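PDB 4W78: hydratase ChsH2 from Mycobacterium tuberculosis SUMu008, which probably acts with its partner ChsH1 as a MaoC-like enoyl-CoA hydratase, adding water to an enoyl-CoA intermediate of cholesterol breakdown. Local coordinates for residues F[61-66]-F[106-111]; F[74-79]-F[120-125]; F[11-16]-F[82-87]. All blocks are in the same frame, centred on the assembly; numbering follows the deposited sequence.

Contact 1. Residues F[61-66]-F[106-111]; sequences RYVTDW and VKVVGR
Tyr62, Val63 and Trp66 of helix 52-67 form a buried apolar contact with Val106 and Val108 of strand 103-111, a helix resting on a sheet. The short axes approach to 10.2 Å, and their N-to-C directions differ by 125°. Val108 meets two helix residues with its two methyls. Val108 CG1 lies 3.7 Å from Tyr62 CD2, oblique to that ring, while Val108 CG2 reaches the ring edge in plane. Val108 CG2 is also 3.9 Å from Val63 CG2. In Tyr62, CG anti to the backbone N (chi1 180°) places the ring toward the strand, beside Val108. The Tyr62 hydroxyl is hydrogen-bonded to the carbonyl of Pro9 on strand 7-14. The approaches to Val106 are longer: Val106 CG1 lies 4.3 Å from Val63 CG2, and Val106 CG2 is 4.2 Å from Trp66 CZ3, oblique to the indole. Val63 also packs on Val122 and Leu124 of strand 116-125, so the helix spans several strands. On another side of the helix, Arg61 NH1 is hydrogen-bonded to the carbonyl oxygen of Ile39 of the ChsH1 chain. A long helix wrapped by an antiparallel sheet is consistent with the hotdog fold of MaoC-like hydratases.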
ATOM      1  N   ARG F  61      17.323  -9.547   1.336  1.00 11.16           N
ATOM      2  CA  ARG F  61      16.885 -10.470   0.283  1.00 11.84           C
ATOM      3  C   ARG F  61      18.064 -10.982  -0.531  1.00 11.92           C
ATOM      4  O   ARG F  61      18.176 -12.183  -0.807  1.00 14.85           O
ATOM      5  CB  ARG F  61      15.922  -9.759  -0.661  1.00 12.63           C
ATOM      6  CG  ARG F  61      15.617 -10.590  -1.887  1.00 13.58           C
ATOM      7  CD  ARG F  61      14.899  -9.782  -2.937  1.00 16.08           C
ATOM      8  NE  ARG F  61      14.984 -10.477  -4.215  1.00 17.69           N
ATOM      9  CZ  ARG F  61      14.507  -9.999  -5.353  1.00 19.38           C
ATOM     10  NH1 ARG F  61      13.892  -8.818  -5.372  1.00 19.55           N
ATOM     11  NH2 ARG F  61      14.643 -10.702  -6.470  1.00 21.04           N
ATOM     12  N   TYR F  62      18.941 -10.063  -0.917  1.00 12.74           N
ATOM     13  CA  TYR F  62      20.090 -10.428  -1.742  1.00 14.30           C
ATOM     14  C   TYR F  62      20.954 -11.505  -1.059  1.00 16.15           C
ATOM     15  O   TYR F  62      21.352 -12.506  -1.682  1.00 16.65           O
ATOM     16  CB  TYR F  62      20.902  -9.165  -2.044  1.00 14.21           C
ATOM     17  CG  TYR F  62      22.108  -9.450  -2.888  1.00 14.31           C
ATOM     18  CD1 TYR F  62      21.962  -9.923  -4.181  1.00 15.43           C
ATOM     19  CD2 TYR F  62      23.390  -9.282  -2.386  1.00 15.21           C
ATOM     20  CE1 TYR F  62      23.072 -10.213  -4.964  1.00 18.04           C
ATOM     21  CE2 TYR F  62      24.510  -9.571  -3.167  1.00 17.92           C
ATOM     22  CZ  TYR F  62      24.337 -10.031  -4.455  1.00 17.21           C
ATOM     23  OH  TYR F  62      25.432 -10.324  -5.244  1.00 18.93           O
ATOM     24  N   VAL F  63      21.224 -11.314   0.229  1.00 13.55           N
ATOM     25  CA  VAL F  63      22.035 -12.266   0.984  1.00 12.85           C
ATOM     26  C   VAL F  63      21.323 -13.606   1.184  1.00 13.13           C
ATOM     27  O   VAL F  63      21.937 -14.664   1.022  1.00 14.91           O
ATOM     28  CB  VAL F  63      22.489 -11.672   2.346  1.00 15.23           C
ATOM     29  CG1 VAL F  63      23.180 -12.734   3.202  1.00 20.94           C
ATOM     30  CG2 VAL F  63      23.431 -10.537   2.103  1.00 15.89           C
ATOM     31  N   THR F  64      20.034 -13.572   1.529  1.00 14.49           N
ATOM     32  CA  THR F  64      19.308 -14.821   1.778  1.00 16.29           C
ATOM     33  C   THR F  64      18.950 -15.576   0.498  1.00 17.78           C
ATOM     34  O   THR F  64      18.782 -16.788   0.535  1.00 19.38           O
ATOM     35  CB  THR F  64      18.064 -14.639   2.658  1.00 19.48           C
ATOM     36  OG1 THR F  64      17.144 -13.743   2.015  1.00 16.23           O
ATOM     37  CG2 THR F  64      18.465 -14.076   4.015  1.00 19.42           C
ATOM     38  N   ASP F  65      18.852 -14.866  -0.626  1.00 16.97           N
ATOM     39  CA  ASP F  65      18.718 -15.524  -1.931  1.00 19.15           C
ATOM     40  C   ASP F  65      19.869 -16.510  -2.132  1.00 21.88           C
ATOM     41  O   ASP F  65      19.685 -17.601  -2.676  1.00 23.28           O
ATOM     42  CB  ASP F  65      18.744 -14.498  -3.076  1.00 21.12           C
ATOM     43  CG  ASP F  65      17.403 -13.794  -3.299  1.00 23.56           C
ATOM     44  OD1 ASP F  65      16.406 -14.132  -2.631  1.00 21.61           O
ATOM     45  OD2 ASP F  65      17.360 -12.906  -4.182  1.00 24.07           O
ATOM     46  N   TRP F  66      21.055 -16.104  -1.701  1.00 19.10           N
ATOM     47  CA  TRP F  66      22.267 -16.908  -1.819  1.00 18.10           C
ATOM     48  C   TRP F  66      22.402 -17.910  -0.674  1.00 19.79           C
ATOM     49  O   TRP F  66      22.708 -19.089  -0.891  1.00 22.47           O
ATOM     50  CB  TRP F  66      23.478 -15.966  -1.859  1.00 19.17           C
ATOM     51  CG  TRP F  66      24.812 -16.616  -1.653  1.00 20.02           C
ATOM     52  CD1 TRP F  66      25.545 -17.328  -2.566  1.00 22.93           C
ATOM     53  CD2 TRP F  66      25.590 -16.578  -0.457  1.00 20.75           C
ATOM     54  NE1 TRP F  66      26.725 -17.743  -2.000  1.00 26.41           N
ATOM     55  CE2 TRP F  66      26.779 -17.286  -0.709  1.00 24.35           C
ATOM     56  CE3 TRP F  66      25.401 -15.994   0.802  1.00 20.06           C
ATOM     57  CZ2 TRP F  66      27.768 -17.453   0.263  1.00 27.16           C
ATOM     58  CZ3 TRP F  66      26.383 -16.161   1.762  1.00 23.88           C
ATOM     59  CH2 TRP F  66      27.549 -16.874   1.486  1.00 25.35           C
ATOM     60  N   VAL F 106      29.238 -10.679   5.098  1.00 20.13           N
ATOM     61  CA  VAL F 106      29.134 -10.470   3.666  1.00 18.25           C
ATOM     62  C   VAL F 106      29.114  -8.981   3.366  1.00 16.59           C
ATOM     63  O   VAL F 106      28.348  -8.227   3.983  1.00 18.91           O
ATOM     64  CB  VAL F 106      27.833 -11.085   3.100  1.00 19.10           C
ATOM     65  CG1 VAL F 106      27.702 -10.781   1.617  1.00 19.37           C
ATOM     66  CG2 VAL F 106      27.797 -12.581   3.350  1.00 22.84           C
ATOM     67  N   LYS F 107      29.950  -8.554   2.424  1.00 17.39           N
ATOM     68  CA  LYS F 107      29.908  -7.179   1.922  1.00 17.87           C
ATOM     69  C   LYS F 107      29.061  -7.129   0.665  1.00 19.25           C
ATOM     70  O   LYS F 107      29.251  -7.923  -0.251  1.00 21.07           O
ATOM     71  CB  LYS F 107      31.319  -6.653   1.619  1.00 21.29           C
ATOM     72  CG  LYS F 107      31.288  -5.248   1.014  1.00 24.79           C
ATOM     73  CD  LYS F 107      32.671  -4.734   0.695  1.00 32.01           C
ATOM     74  CE  LYS F 107      32.588  -3.309   0.166  1.00 33.53           C
ATOM     75  NZ  LYS F 107      33.932  -2.757  -0.129  1.00 39.39           N
ATOM     76  N   VAL F 108      28.118  -6.188   0.633  1.00 16.53           N
ATOM     77  CA  VAL F 108      27.212  -6.046  -0.494  1.00 17.97           C
ATOM     78  C   VAL F 108      27.351  -4.640  -1.055  1.00 20.01           C
ATOM     79  O   VAL F 108      27.442  -3.674  -0.294  1.00 19.32           O
ATOM     80  CB  VAL F 108      25.750  -6.278  -0.031  1.00 17.77           C
ATOM     81  CG1 VAL F 108      24.767  -6.069  -1.178  1.00 20.90           C
ATOM     82  CG2 VAL F 108      25.592  -7.678   0.541  1.00 20.27           C
ATOM     83  N   VAL F 109      27.396  -4.523  -2.380  1.00 17.51           N
ATOM     84  CA  VAL F 109      27.354  -3.204  -3.011  1.00 17.71           C
ATOM     85  C   VAL F 109      26.291  -3.204  -4.093  1.00 18.25           C
ATOM     86  O   VAL F 109      26.231  -4.108  -4.923  1.00 17.28           O
ATOM     87  CB  VAL F 109      28.715  -2.752  -3.591  1.00 18.69           C
ATOM     88  CG1 VAL F 109      28.586  -1.358  -4.195  1.00 22.48           C
ATOM     89  CG2 VAL F 109      29.798  -2.766  -2.524  1.00 21.45           C
ATOM     90  N   GLY F 110      25.424  -2.194  -4.046  1.00 18.30           N
ATOM     91  CA  GLY F 110      24.455  -1.985  -5.109  1.00 19.38           C
ATOM     92  C   GLY F 110      24.881  -0.769  -5.906  1.00 18.11           C
ATOM     93  O   GLY F 110      25.020   0.312  -5.357  1.00 18.70           O
ATOM     94  N   ARG F 111      25.112  -0.959  -7.202  1.00 18.93           N
ATOM     95  CA  ARG F 111      25.594   0.124  -8.051  1.00 28.96           C
ATOM     96  C   ARG F 111      24.572   0.438  -9.126  1.00 27.86           C
ATOM     97  O   ARG F 111      23.957  -0.468  -9.689  1.00 21.83           O
ATOM     98  CB  ARG F 111      26.917  -0.282  -8.712  1.00 32.15           C
ATOM     99  CG  ARG F 111      27.992  -0.685  -7.727  1.00 32.71           C
ATOM    100  CD  ARG F 111      29.296  -1.044  -8.422  1.00 35.18           C
ATOM    101  NE  ARG F 111      30.389  -1.182  -7.464  1.00 36.79           N
ATOM    102  CZ  ARG F 111      30.752  -2.328  -6.896  1.00 35.62           C
ATOM    103  NH1 ARG F 111      30.110  -3.456  -7.185  1.00 32.49           N
ATOM    104  NH2 ARG F 111      31.762  -2.345  -6.034  1.00 37.26           N
TER

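Contact 2. Residues F[74-79]-F[120-125]; sequences KSIGLR and ATVELS
Residues 74-79 and 120-125 run antiparallel, 176° apart in direction, with Gly77-Thr121 and Ser75-Glu123 as hydrogen-bonded pairs and Ile76-Val122 and Leu78-Ala120 as non-hydrogen-bonded pairs. Gly77 and Thr121 exchange two bonds, Gly77 N to Thr121 O at 2.9 Å and Thr121 N to Gly77 O at 2.8 Å. At Glu123 the ladder changes. Lys74 N (2.8 Å) and Ser75 N (3.3 Å) both donate to Glu123 O from the same face of its carbonyl plane, and Glu123 N donates back to Ser75 O. Two residues thus face one, a classic beta bulge. Ser75 and Glu123 point to the same side of the sheet. There Ser75 chi1 of 64°, with OG between the backbone N and carbonyl carbon, puts Ser75 OG beside the carboxylate, 3.1 Å from Glu123 OE1. A water also bridges Ser75 OG and Thr121 O. The opposite side is apolar: Leu78 CB sits 3.7 Å from Ala120 CB, and Ile76 CG1 is 4.2 Å from Val122 CG1. Lys74 CE passes 4.0 Å from Ser125 OG. The apolar side faces helix 52-67, with Ile76 on Gln60, Leu78 on Thr56 and Val122 on Val59. Strand 103-111 flanks strand 116-125, and residues 75-79 pair antiparallel with a strand of the ChsH1 chain, continuing the sheet across the interface.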
ATOM      1  N   LYS F  74      21.830 -11.521  11.465  1.00 16.18           N
ATOM      2  CA  LYS F  74      22.153 -10.992  12.792  1.00 17.48           C
ATOM      3  C   LYS F  74      22.250  -9.472  12.790  1.00 17.70           C
ATOM      4  O   LYS F  74      21.937  -8.811  13.785  1.00 17.39           O
ATOM      5  CB  LYS F  74      23.481 -11.595  13.299  1.00 20.19           C
ATOM      6  CG  LYS F  74      23.492 -13.122  13.347  1.00 22.90           C
ATOM      7  CD  LYS F  74      22.475 -13.632  14.347  1.00 27.37           C
ATOM      8  CE  LYS F  74      22.553 -15.144  14.492  1.00 32.72           C
ATOM      9  NZ  LYS F  74      21.648 -15.632  15.569  1.00 35.49           N
ATOM     10  N   SER F  75      22.719  -8.911  11.682  1.00 15.30           N
ATOM     11  CA  SER F  75      22.808  -7.453  11.571  1.00 14.79           C
ATOM     12  C   SER F  75      22.982  -7.020  10.131  1.00 14.83           C
ATOM     13  O   SER F  75      23.534  -7.762   9.304  1.00 15.44           O
ATOM     14  CB  SER F  75      23.959  -6.910  12.423  1.00 21.09           C
ATOM     15  OG  SER F  75      25.227  -7.375  11.975  1.00 22.43           O
ATOM     16  N   ILE F  76      22.503  -5.810   9.833  1.00 14.69           N
ATOM     17  CA  ILE F  76      22.704  -5.201   8.526  1.00 14.54           C
ATOM     18  C   ILE F  76      23.114  -3.767   8.771  1.00 16.79           C
ATOM     19  O   ILE F  76      22.390  -3.020   9.429  1.00 17.94           O
ATOM     20  CB  ILE F  76      21.422  -5.224   7.675  1.00 14.44           C
ATOM     21  CG1 ILE F  76      21.024  -6.665   7.326  1.00 16.30           C
ATOM     22  CG2 ILE F  76      21.605  -4.410   6.377  1.00 15.71           C
ATOM     23  CD1 ILE F  76      19.637  -6.764   6.689  1.00 16.59           C
ATOM     24  N   GLY F  77      24.282  -3.388   8.276  1.00 17.72           N
ATOM     25  CA  GLY F  77      24.697  -1.998   8.373  1.00 19.18           C
ATOM     26  C   GLY F  77      24.917  -1.459   6.979  1.00 17.08           C
ATOM     27  O   GLY F  77      25.625  -2.067   6.184  1.00 19.57           O
ATOM     28  N   LEU F  78      24.333  -0.312   6.663  1.00 14.22           N
ATOM     29  CA  LEU F  78      24.545   0.190   5.320  1.00 15.25           C
ATOM     30  C   LEU F  78      24.751   1.689   5.261  1.00 14.55           C
ATOM     31  O   LEU F  78      24.375   2.430   6.181  1.00 16.18           O
ATOM     32  CB  LEU F  78      23.418  -0.254   4.379  1.00 18.15           C
ATOM     33  CG  LEU F  78      21.986   0.135   4.748  1.00 17.92           C
ATOM     34  CD1 LEU F  78      21.675   1.548   4.284  1.00 19.96           C
ATOM     35  CD2 LEU F  78      21.002  -0.852   4.146  1.00 22.74           C
ATOM     36  N   ARG F  79      25.377   2.109   4.178  1.00 15.03           N
ATOM     37  CA  ARG F  79      25.554   3.520   3.926  1.00 15.98           C
ATOM     38  C   ARG F  79      25.153   3.803   2.487  1.00 17.09           C
ATOM     39  O   ARG F  79      25.476   3.044   1.566  1.00 17.91           O
ATOM     40  CB  ARG F  79      26.995   3.950   4.210  1.00 22.47           C
ATOM     41  CG  ARG F  79      28.052   3.239   3.407  1.00 28.69           C
ATOM     42  CD  ARG F  79      29.416   3.922   3.583  1.00 32.84           C
ATOM     43  NE  ARG F  79      30.450   3.222   2.833  1.00 36.09           N
ATOM     44  CZ  ARG F  79      31.736   3.547   2.832  1.00 39.09           C
ATOM     45  NH1 ARG F  79      32.171   4.586   3.540  1.00 43.52           N
ATOM     46  NH2 ARG F  79      32.590   2.832   2.113  1.00 43.75           N
ATOM     47  N   ALA F 120      26.947  -2.179   2.018  1.00 14.77           N
ATOM     48  CA  ALA F 120      26.410  -2.784   3.225  1.00 15.76           C
ATOM     49  C   ALA F 120      27.282  -3.906   3.738  1.00 16.08           C
ATOM     50  O   ALA F 120      28.026  -4.530   2.988  1.00 17.90           O
ATOM     51  CB  ALA F 120      25.005  -3.296   2.984  1.00 18.50           C
ATOM     52  N   THR F 121      27.182  -4.130   5.036  1.00 15.32           N
ATOM     53  CA  THR F 121      27.867  -5.235   5.694  1.00 16.69           C
ATOM     54  C   THR F 121      26.796  -6.033   6.422  1.00 17.31           C
ATOM     55  O   THR F 121      26.003  -5.477   7.190  1.00 17.98           O
ATOM     56  CB  THR F 121      28.932  -4.729   6.690  1.00 23.38           C
ATOM     57  OG1 THR F 121      29.913  -3.949   5.996  1.00 31.48           O
ATOM     58  CG2 THR F 121      29.622  -5.894   7.347  1.00 23.35           C
ATOM     59  N   VAL F 122      26.743  -7.336   6.153  1.00 15.80           N
ATOM     60  CA  VAL F 122      25.710  -8.188   6.718  1.00 15.74           C
ATOM     61  C   VAL F 122      26.370  -9.316   7.504  1.00 17.39           C
ATOM     62  O   VAL F 122      27.286  -9.970   7.003  1.00 19.85           O
ATOM     63  CB  VAL F 122      24.849  -8.812   5.611  1.00 16.03           C
ATOM     64  CG1 VAL F 122      23.731  -9.679   6.195  1.00 15.69           C
ATOM     65  CG2 VAL F 122      24.276  -7.716   4.706  1.00 17.01           C
ATOM     66  N   GLU F 123      25.916  -9.528   8.733  1.00 17.33           N
ATOM     67  CA  GLU F 123      26.403 -10.642   9.544  1.00 19.62           C
ATOM     68  C   GLU F 123      25.279 -11.654   9.669  1.00 18.74           C
ATOM     69  O   GLU F 123      24.138 -11.297   9.914  1.00 16.97           O
ATOM     70  CB  GLU F 123      26.841 -10.162  10.921  1.00 21.39           C
ATOM     71  CG  GLU F 123      28.068  -9.270  10.886  1.00 31.05           C
ATOM     72  CD  GLU F 123      28.496  -8.842  12.274  1.00 37.95           C
ATOM     73  OE1 GLU F 123      27.655  -8.934  13.195  1.00 42.93           O
ATOM     74  OE2 GLU F 123      29.662  -8.424  12.446  1.00 41.98           O
ATOM     75  N   LEU F 124      25.597 -12.928   9.482  1.00 20.51           N
ATOM     76  CA  LEU F 124      24.569 -13.943   9.514  1.00 20.15           C
ATOM     77  C   LEU F 124      25.202 -15.243   9.944  1.00 23.30           C
ATOM     78  O   LEU F 124      26.419 -15.388   9.896  1.00 25.80           O
ATOM     79  CB  LEU F 124      23.949 -14.138   8.125  1.00 19.08           C
ATOM     80  CG  LEU F 124      24.824 -14.740   7.023  1.00 23.43           C
ATOM     81  CD1 LEU F 124      23.959 -15.466   6.000  1.00 27.52           C
ATOM     82  CD2 LEU F 124      25.667 -13.678   6.332  1.00 26.17           C
ATOM     83  N   SER F 125      24.364 -16.175  10.375  1.00 23.62           N
ATOM     84  CA  SER F 125      24.813 -17.541  10.591  1.00 26.93           C
ATOM     85  C   SER F 125      24.153 -18.386   9.518  1.00 27.12           C
ATOM     86  O   SER F 125      23.018 -18.126   9.117  1.00 24.76           O
ATOM     87  CB  SER F 125      24.402 -18.021  11.973  1.00 30.18           C
ATOM     88  OG  SER F 125      23.005 -18.221  12.016  1.00 32.54           O
TER
HETATM   89  O   HOH W   1      26.422  -5.790   9.963  1.00 24.90           O

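Contact 3. Residues F[11-16]-F[82-87]; sequences LKLYGD and VPWYAY
Tyr87, Trp84 and Gly15 bury the most surface here, where an inverse gamma turn centred on Gly15 meets the loop before strand 89-100. Loop 82-87 packs against this turn, which links strand 7-14, an outermost strand of the chain's sheet, to helix 17-26. Trp84 has CG anti to its backbone N (chi1 -175°), and its indole approaches Leu13 and Gly15. Trp84 NE1 lies 3.6 Å from Gly15 CA, and Trp84 CZ2 is 3.5 Å from Leu13 O; both neighbours sit obliquely to the ring. Trp84 CH2 touches Leu13 CB at 3.8 Å. The indole N-H is hydrogen-bonded to the carbonyl of Asp88, and the ring also meets His117 edge-to-face and packs on Leu58 of helix 52-67. Asp16, next after the turn, is the N-cap of helix 17-26, with OD1 accepting from Phe19 N. Tyr87 joins the turn through its backbone: Tyr87 N donates to Gly15 O at 2.7 Å, from above the carbonyl plane, with an N-H...O angle of 163°. Ala86 CA adds a CA-H...O contact to the same oxygen. The hydroxyl of Tyr87 is hydrogen-bonded to OD2 of Asp38 of the second ChsH2 subunit. Beside the turn, Tyr14 OH reaches the edge of the Tyr87 ring near its plane, 3.2 Å from Tyr87 CD1.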
ATOM      1  N   LEU F  11      22.486  -9.649  -8.762  1.00 21.46           N
ATOM      2  CA  LEU F  11      21.051  -9.364  -8.842  1.00 22.09           C
ATOM      3  C   LEU F  11      20.835  -7.978  -9.443  1.00 21.81           C
ATOM      4  O   LEU F  11      21.314  -6.987  -8.901  1.00 22.05           O
ATOM      5  CB  LEU F  11      20.394  -9.435  -7.465  1.00 21.99           C
ATOM      6  CG  LEU F  11      18.930  -8.979  -7.417  1.00 21.93           C
ATOM      7  CD1 LEU F  11      18.038  -9.892  -8.248  1.00 25.81           C
ATOM      8  CD2 LEU F  11      18.445  -8.881  -5.974  1.00 23.46           C
ATOM      9  N   LYS F  12      20.128  -7.915 -10.568  1.00 22.90           N
ATOM     10  CA  LYS F  12      19.801  -6.632 -11.190  1.00 21.88           C
ATOM     11  C   LYS F  12      18.331  -6.302 -10.992  1.00 21.97           C
ATOM     12  O   LYS F  12      17.454  -7.096 -11.340  1.00 24.22           O
ATOM     13  CB  LYS F  12      20.121  -6.650 -12.690  1.00 24.99           C
ATOM     14  CG  LYS F  12      21.596  -6.689 -13.022  1.00 28.57           C
ATOM     15  CD  LYS F  12      21.819  -6.740 -14.527  1.00 33.81           C
ATOM     16  CE  LYS F  12      21.091  -5.606 -15.231  1.00 33.38           C
ATOM     17  NZ  LYS F  12      21.405  -5.594 -16.687  1.00 42.24           N
ATOM     18  N   LEU F  13      18.073  -5.119 -10.449  1.00 19.93           N
ATOM     19  CA  LEU F  13      16.713  -4.669 -10.188  1.00 18.39           C
ATOM     20  C   LEU F  13      16.427  -3.350 -10.886  1.00 20.11           C
ATOM     21  O   LEU F  13      17.159  -2.375 -10.719  1.00 21.62           O
ATOM     22  CB  LEU F  13      16.477  -4.532  -8.686  1.00 20.25           C
ATOM     23  CG  LEU F  13      16.492  -5.866  -7.923  1.00 23.05           C
ATOM     24  CD1 LEU F  13      16.295  -5.635  -6.431  1.00 24.18           C
ATOM     25  CD2 LEU F  13      15.442  -6.808  -8.467  1.00 24.42           C
ATOM     26  N   TYR F  14      15.355  -3.333 -11.669  1.00 20.51           N
ATOM     27  CA  TYR F  14      14.921  -2.133 -12.374  1.00 21.92           C
ATOM     28  C   TYR F  14      14.003  -1.350 -11.463  1.00 21.25           C
ATOM     29  O   TYR F  14      12.936  -1.835 -11.074  1.00 19.55           O
ATOM     30  CB  TYR F  14      14.174  -2.533 -13.642  1.00 22.74           C
ATOM     31  CG  TYR F  14      13.728  -1.384 -14.520  1.00 24.64           C
ATOM     32  CD1 TYR F  14      14.621  -0.404 -14.931  1.00 27.04           C
ATOM     33  CD2 TYR F  14      12.416  -1.312 -14.985  1.00 25.72           C
ATOM     34  CE1 TYR F  14      14.213   0.633 -15.766  1.00 30.80           C
ATOM     35  CE2 TYR F  14      11.999  -0.278 -15.816  1.00 27.72           C
ATOM     36  CZ  TYR F  14      12.902   0.689 -16.201  1.00 30.75           C
ATOM     37  OH  TYR F  14      12.493   1.706 -17.031  1.00 31.05           O
ATOM     38  N   GLY F  15      14.425  -0.142 -11.113  1.00 19.30           N
ATOM     39  CA  GLY F  15      13.642   0.713 -10.240  1.00 20.28           C
ATOM     40  C   GLY F  15      12.577   1.498 -10.977  1.00 19.82           C
ATOM     41  O   GLY F  15      12.658   2.721 -11.075  1.00 20.32           O
ATOM     42  N   ASP F  16      11.577   0.805 -11.509  1.00 17.57           N
ATOM     43  CA  ASP F  16      10.478   1.533 -12.121  1.00 18.96           C
ATOM     44  C   ASP F  16       9.611   2.156 -11.024  1.00 16.98           C
ATOM     45  O   ASP F  16       9.740   1.807  -9.845  1.00 16.65           O
ATOM     46  CB  ASP F  16       9.708   0.693 -13.158  1.00 21.45           C
ATOM     47  CG  ASP F  16       8.928  -0.461 -12.567  1.00 23.13           C
ATOM     48  OD1 ASP F  16       8.773  -0.567 -11.339  1.00 23.27           O
ATOM     49  OD2 ASP F  16       8.427  -1.267 -13.386  1.00 28.88           O
ATOM     50  N   VAL F  82      24.888   7.355  -3.994  1.00 21.44           N
ATOM     51  CA  VAL F  82      24.027   8.075  -4.919  1.00 20.08           C
ATOM     52  C   VAL F  82      22.595   7.583  -4.758  1.00 20.06           C
ATOM     53  O   VAL F  82      22.368   6.463  -4.303  1.00 18.49           O
ATOM     54  CB  VAL F  82      24.513   7.912  -6.378  1.00 22.58           C
ATOM     55  CG1 VAL F  82      25.939   8.418  -6.520  1.00 26.68           C
ATOM     56  CG2 VAL F  82      24.408   6.463  -6.822  1.00 23.55           C
ATOM     57  N   PRO F  83      21.615   8.423  -5.103  1.00 15.42           N
ATOM     58  CA  PRO F  83      20.215   8.002  -4.999  1.00 15.01           C
ATOM     59  C   PRO F  83      19.854   6.926  -6.021  1.00 15.51           C
ATOM     60  O   PRO F  83      20.501   6.809  -7.069  1.00 18.81           O
ATOM     61  CB  PRO F  83      19.422   9.294  -5.272  1.00 19.73           C
ATOM     62  CG  PRO F  83      20.412  10.402  -5.106  1.00 21.90           C
ATOM     63  CD  PRO F  83      21.742   9.829  -5.512  1.00 17.39           C
ATOM     64  N   TRP F  84      18.845   6.131  -5.690  1.00 14.64           N
ATOM     65  CA  TRP F  84      18.263   5.202  -6.643  1.00 13.05           C
ATOM     66  C   TRP F  84      16.964   5.832  -7.146  1.00 11.61           C
ATOM     67  O   TRP F  84      15.911   5.738  -6.500  1.00 11.86           O
ATOM     68  CB  TRP F  84      18.019   3.836  -5.993  1.00 12.40           C
ATOM     69  CG  TRP F  84      17.526   2.782  -6.934  1.00 13.24           C
ATOM     70  CD1 TRP F  84      17.189   2.922  -8.267  1.00 13.97           C
ATOM     71  CD2 TRP F  84      17.328   1.413  -6.617  1.00 14.31           C
ATOM     72  NE1 TRP F  84      16.785   1.711  -8.780  1.00 15.39           N
ATOM     73  CE2 TRP F  84      16.863   0.768  -7.783  1.00 13.02           C
ATOM     74  CE3 TRP F  84      17.518   0.661  -5.458  1.00 16.03           C
ATOM     75  CZ2 TRP F  84      16.580  -0.597  -7.817  1.00 16.85           C
ATOM     76  CZ3 TRP F  84      17.232  -0.692  -5.494  1.00 16.33           C
ATOM     77  CH2 TRP F  84      16.765  -1.305  -6.665  1.00 17.21           C
ATOM     78  N   TYR F  85      17.079   6.509  -8.284  1.00 14.33           N
ATOM     79  CA  TYR F  85      15.967   7.213  -8.893  1.00 12.42           C
ATOM     80  C   TYR F  85      15.149   6.306  -9.793  1.00 14.45           C
ATOM     81  O   TYR F  85      15.638   5.286 -10.273  1.00 15.29           O
ATOM     82  CB  TYR F  85      16.499   8.368  -9.732  1.00 14.33           C
ATOM     83  CG  TYR F  85      17.016   9.550  -8.954  1.00 16.07           C
ATOM     84  CD1 TYR F  85      16.224  10.176  -7.991  1.00 15.42           C
ATOM     85  CD2 TYR F  85      18.284  10.055  -9.191  1.00 18.05           C
ATOM     86  CE1 TYR F  85      16.688  11.275  -7.291  1.00 18.03           C
ATOM     87  CE2 TYR F  85      18.758  11.145  -8.494  1.00 19.17           C
ATOM     88  CZ  TYR F  85      17.957  11.755  -7.545  1.00 20.32           C
ATOM     89  OH  TYR F  85      18.435  12.856  -6.867  1.00 21.19           O
ATOM     90  N   ALA F  86      13.899   6.697 -10.030  1.00 13.81           N
ATOM     91  CA  ALA F  86      13.063   5.990 -10.995  1.00 14.55           C
ATOM     92  C   ALA F  86      13.823   5.789 -12.302  1.00 16.88           C
ATOM     93  O   ALA F  86      14.509   6.702 -12.789  1.00 18.07           O
ATOM     94  CB  ALA F  86      11.749   6.743 -11.244  1.00 13.64           C
ATOM     95  N   TYR F  87      13.707   4.565 -12.821  1.00 16.61           N
ATOM     96  CA  TYR F  87      14.295   4.106 -14.086  1.00 18.14           C
ATOM     97  C   TYR F  87      15.764   3.725 -14.028  1.00 18.40           C
ATOM     98  O   TYR F  87      16.316   3.239 -15.020  1.00 21.52           O
ATOM     99  CB  TYR F  87      14.026   5.074 -15.244  1.00 20.47           C
ATOM    100  CG  TYR F  87      12.570   5.431 -15.355  1.00 18.41           C
ATOM    101  CD1 TYR F  87      11.620   4.462 -15.640  1.00 17.45           C
ATOM    102  CD2 TYR F  87      12.146   6.737 -15.159  1.00 19.98           C
ATOM    103  CE1 TYR F  87      10.277   4.788 -15.742  1.00 18.30           C
ATOM    104  CE2 TYR F  87      10.807   7.078 -15.251  1.00 20.39           C
ATOM    105  CZ  TYR F  87       9.878   6.099 -15.536  1.00 20.01           C
ATOM    106  OH  TYR F  87       8.550   6.431 -15.640  1.00 22.54           O
TER

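How the contacts relate
All three contacts reach one five-stranded antiparallel sheet, ordered 7-14, 89-100, 103-111, 116-125, 72-80. Contacts 1 and 2 have centres about 10 Å apart and use the neighbouring strands 103-111 and 116-125. Val108 O to Ala120 N and Val106 N to Val122 O are probable hydrogen bonds joining them. The centre of contact 3 lies about 15 Å from that of contact 1, with Leu11 packed on Tyr62. It is about 21 Å from the centre of contact 2, across the chain's centre. Along the chain the segments alternate: 11-16, 61-66, 74-79, 82-87, 106-111, 120-125. The interleaved segments tie early and late parts together. Contacts 1 and 2 both reach ChsH1; contact 3 reaches the second ChsH2 copy.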